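Local structure of chemotaxis signal transduction protein (Thermoanaerobacter tengcongensis, 2QDL) at residues 52-57 and 61-66. The protein probably serves as the CheW scaffold of bacterial chemotaxis, coupling the histidine kinase CheA to the transmembrane chemoreceptors. Numbering follows the deposited sequence.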
ATOM      1  N   GLY A  52      11.958   5.097  -7.264  1.00 13.51           N
ATOM      2  CA  GLY A  52      13.346   4.723  -7.162  1.00 12.43           C
ATOM      3  C   GLY A  52      13.594   3.586  -6.224  1.00 12.49           C
ATOM      4  O   GLY A  52      12.753   2.714  -6.046  1.00 13.04           O
ATOM      5  N   ILE A  53      14.761   3.596  -5.610  1.00 12.09           N
ATOM      6  CA  ILE A  53      15.099   2.540  -4.715  1.00 13.48           C
ATOM      7  C   ILE A  53      15.618   3.058  -3.394  1.00 12.67           C
ATOM      8  O   ILE A  53      16.127   4.170  -3.303  1.00 12.66           O
ATOM      9  CB  ILE A  53      16.088   1.507  -5.379  1.00 14.59           C
ATOM     10  CG1 ILE A  53      15.381   0.721  -6.478  1.00 14.93           C
ATOM     11  CG2 ILE A  53      16.540   0.487  -4.371  1.00 18.26           C
ATOM     12  CD1 ILE A  53      16.327  -0.064  -7.350  1.00 26.50           C
ATOM     13  N   ILE A  54      15.450   2.240  -2.364  1.00 12.32           N
ATOM     14  CA  ILE A  54      16.087   2.471  -1.070  1.00 11.98           C
ATOM     15  C   ILE A  54      17.026   1.296  -0.732  1.00 12.72           C
ATOM     16  O   ILE A  54      16.844   0.156  -1.175  1.00 12.27           O
ATOM     17  CB  ILE A  54      15.059   2.714   0.083  1.00 11.93           C
ATOM     18  CG1 ILE A  54      14.065   1.540   0.201  1.00  9.09           C
ATOM     19  CG2 ILE A  54      14.353   4.073  -0.102  1.00  9.25           C
ATOM     20  CD1 ILE A  54      13.335   1.498   1.534  1.00  6.89           C
ATOM     21  N   ASN A  55      18.054   1.610   0.035  1.00 13.38           N
ATOM     22  CA  ASN A  55      18.964   0.615   0.537  1.00 14.63           C
ATOM     23  C   ASN A  55      18.585   0.365   1.976  1.00 15.12           C
ATOM     24  O   ASN A  55      18.875   1.195   2.850  1.00 15.67           O
ATOM     25  CB  ASN A  55      20.410   1.114   0.451  1.00 14.74           C
ATOM     26  CG  ASN A  55      21.373   0.196   1.163  1.00 14.63           C
ATOM     27  OD1 ASN A  55      21.013  -0.889   1.547  1.00 17.79           O
ATOM     28  ND2 ASN A  55      22.601   0.634   1.332  1.00 17.43           N
ATOM     29  N   LEU A  56      17.906  -0.742   2.225  1.00 15.35           N
ATOM     30  CA  LEU A  56      17.433  -1.014   3.579  1.00 16.18           C
ATOM     31  C   LEU A  56      18.206  -2.187   4.146  1.00 16.65           C
ATOM     32  O   LEU A  56      18.017  -3.299   3.702  1.00 16.37           O
ATOM     33  CB  LEU A  56      15.921  -1.280   3.597  1.00 15.75           C
ATOM     34  CG  LEU A  56      15.328  -1.560   4.977  1.00 16.24           C
ATOM     35  CD1 LEU A  56      15.538  -0.367   5.908  1.00 17.08           C
ATOM     36  CD2 LEU A  56      13.851  -1.927   4.893  1.00 16.17           C
ATOM     37  N   ARG A  57      19.112  -1.908   5.086  1.00 18.11           N
ATOM     38  CA  ARG A  57      19.993  -2.925   5.693  1.00 19.70           C
ATOM     39  C   ARG A  57      20.745  -3.785   4.664  1.00 19.44           C
ATOM     40  O   ARG A  57      20.884  -4.995   4.851  1.00 20.57           O
ATOM     41  CB  ARG A  57      19.198  -3.828   6.662  1.00 19.80           C
ATOM     42  CG  ARG A  57      18.646  -3.096   7.867  1.00 22.21           C
ATOM     43  CD  ARG A  57      18.000  -4.072   8.899  1.00 24.27           C
ATOM     44  NE  ARG A  57      16.698  -4.495   8.428  1.00 27.07           N
ATOM     45  CZ  ARG A  57      15.551  -3.831   8.610  1.00 25.32           C
ATOM     46  NH1 ARG A  57      15.504  -2.705   9.299  1.00 26.95           N
ATOM     47  NH2 ARG A  57      14.441  -4.310   8.089  1.00 23.61           N
ATOM     48  N   ILE A  61      15.509  -2.145  -2.397  1.00 15.75           N
ATOM     49  CA  ILE A  61      14.046  -2.199  -2.349  1.00 13.78           C
ATOM     50  C   ILE A  61      13.441  -1.154  -3.284  1.00 13.34           C
ATOM     51  O   ILE A  61      13.594   0.055  -3.049  1.00 12.72           O
ATOM     52  CB  ILE A  61      13.477  -2.043  -0.885  1.00 13.67           C
ATOM     53  CG1 ILE A  61      14.006  -3.186   0.013  1.00 12.57           C
ATOM     54  CG2 ILE A  61      11.924  -1.983  -0.916  1.00 11.53           C
ATOM     55  CD1 ILE A  61      13.379  -3.254   1.391  1.00 12.11           C
ATOM     56  N   PRO A  62      12.735  -1.620  -4.338  1.00 12.70           N
ATOM     57  CA  PRO A  62      12.061  -0.677  -5.219  1.00 12.51           C
ATOM     58  C   PRO A  62      10.840  -0.019  -4.549  1.00 11.99           C
ATOM     59  O   PRO A  62      10.047  -0.694  -3.908  1.00 12.66           O
ATOM     60  CB  PRO A  62      11.656  -1.547  -6.422  1.00 12.24           C
ATOM     61  CG  PRO A  62      11.476  -2.885  -5.858  1.00 12.77           C
ATOM     62  CD  PRO A  62      12.527  -3.022  -4.774  1.00 12.37           C
ATOM     63  N   VAL A  63      10.718   1.291  -4.725  1.00 11.75           N
ATOM     64  CA  VAL A  63       9.684   2.091  -4.099  1.00 11.57           C
ATOM     65  C   VAL A  63       8.749   2.686  -5.148  1.00 11.77           C
ATOM     66  O   VAL A  63       9.174   3.306  -6.089  1.00 10.79           O
ATOM     67  CB  VAL A  63      10.261   3.224  -3.234  1.00 11.06           C
ATOM     68  CG1 VAL A  63       9.129   3.914  -2.464  1.00  9.74           C
ATOM     69  CG2 VAL A  63      11.308   2.678  -2.278  1.00 12.00           C
ATOM     70  N   ILE A  64       7.456   2.449  -4.964  1.00 13.07           N
ATOM     71  CA  ILE A  64       6.434   2.982  -5.853  1.00 13.09           C
ATOM     72  C   ILE A  64       5.755   4.178  -5.182  1.00 11.97           C
ATOM     73  O   ILE A  64       5.485   4.180  -3.963  1.00 10.66           O
ATOM     74  CB  ILE A  64       5.397   1.868  -6.237  1.00 13.60           C
ATOM     75  CG1 ILE A  64       4.257   2.410  -7.085  1.00 15.59           C
ATOM     76  CG2 ILE A  64       4.757   1.278  -5.020  1.00 15.92           C
ATOM     77  CD1 ILE A  64       3.568   1.311  -7.886  1.00 21.94           C
ATOM     78  N   ASP A  65       5.502   5.196  -5.999  1.00 10.96           N
ATOM     79  CA  ASP A  65       4.666   6.306  -5.624  1.00 10.86           C
ATOM     80  C   ASP A  65       3.260   5.919  -6.046  1.00 10.18           C
ATOM     81  O   ASP A  65       2.972   5.852  -7.243  1.00 11.46           O
ATOM     82  CB  ASP A  65       5.158   7.630  -6.265  1.00 10.50           C
ATOM     83  CG  ASP A  65       4.272   8.842  -5.872  1.00 12.35           C
ATOM     84  OD1 ASP A  65       3.025   8.718  -5.914  1.00 13.45           O
ATOM     85  OD2 ASP A  65       4.807   9.914  -5.558  1.00 11.84           O
ATOM     86  N   LEU A  66       2.407   5.601  -5.061  1.00  9.32           N
ATOM     87  CA  LEU A  66       1.013   5.158  -5.297  1.00  8.08           C
ATOM     88  C   LEU A  66       0.138   6.201  -5.986  1.00  8.50           C
ATOM     89  O   LEU A  66      -0.729   5.849  -6.781  1.00  9.32           O
ATOM     90  CB  LEU A  66       0.338   4.703  -3.985  1.00  7.20           C
ATOM     91  CG  LEU A  66       0.973   3.519  -3.245  1.00  8.09           C
ATOM     92  CD1 LEU A  66       0.212   3.232  -1.947  1.00  7.26           C
ATOM     93  CD2 LEU A  66       1.022   2.254  -4.139  1.00  6.85           C
TER
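I61 and I54 form an antiparallel hydrogen-bonded pair: I61 N donates to I54 O at 2.9 Å, and I54 N returns a bond of the same length to I61 O. That second acceptor is also approached by I53, whose CA lies 3.3 Å from I61 O in a CA-H...O contact. On the I54 side of the hairpin, CB of I61 meets CG1 of I54 at 3.8 Å. CG1 of I61 lies anti to the carbonyl carbon and chi2 is extended (-172°), which carries CD1 to both CB and CD2 of L56, 3.8 Å from the latter. P62 lacks an amide proton, and it occupies a non-hydrogen-bonded position facing I53, where that loss costs no bond to this partner strand; its ring turns to the I53 side, and its CA makes a longer CA-H...O contact with G52 O. V63 N then donates to the same G52 O at 2.8 Å, with an N-H...O angle of 167°. CG2 of V63 packs against CG1 of I54 at 3.9 Å, the two side chains crossing at about a right angle, so I54 is flanked by both I61 and V63. The short strand axes make 135°, a strongly twisted antiparallel pair, and the pairing continues past V63, where D65 is backbone hydrogen-bonded to F49. This ladder belongs to the hairpin of strands 50-56 and 59-65 in the CheW-like beta-barrel domain. Strand 59-65 also pairs in parallel with strand 91-106, where V63 touches I96; L56 leans on V35 of strand 33-36, and D65, at the N-cap of helix 66-70, accepts a hydrogen bond from K68 N through OD1.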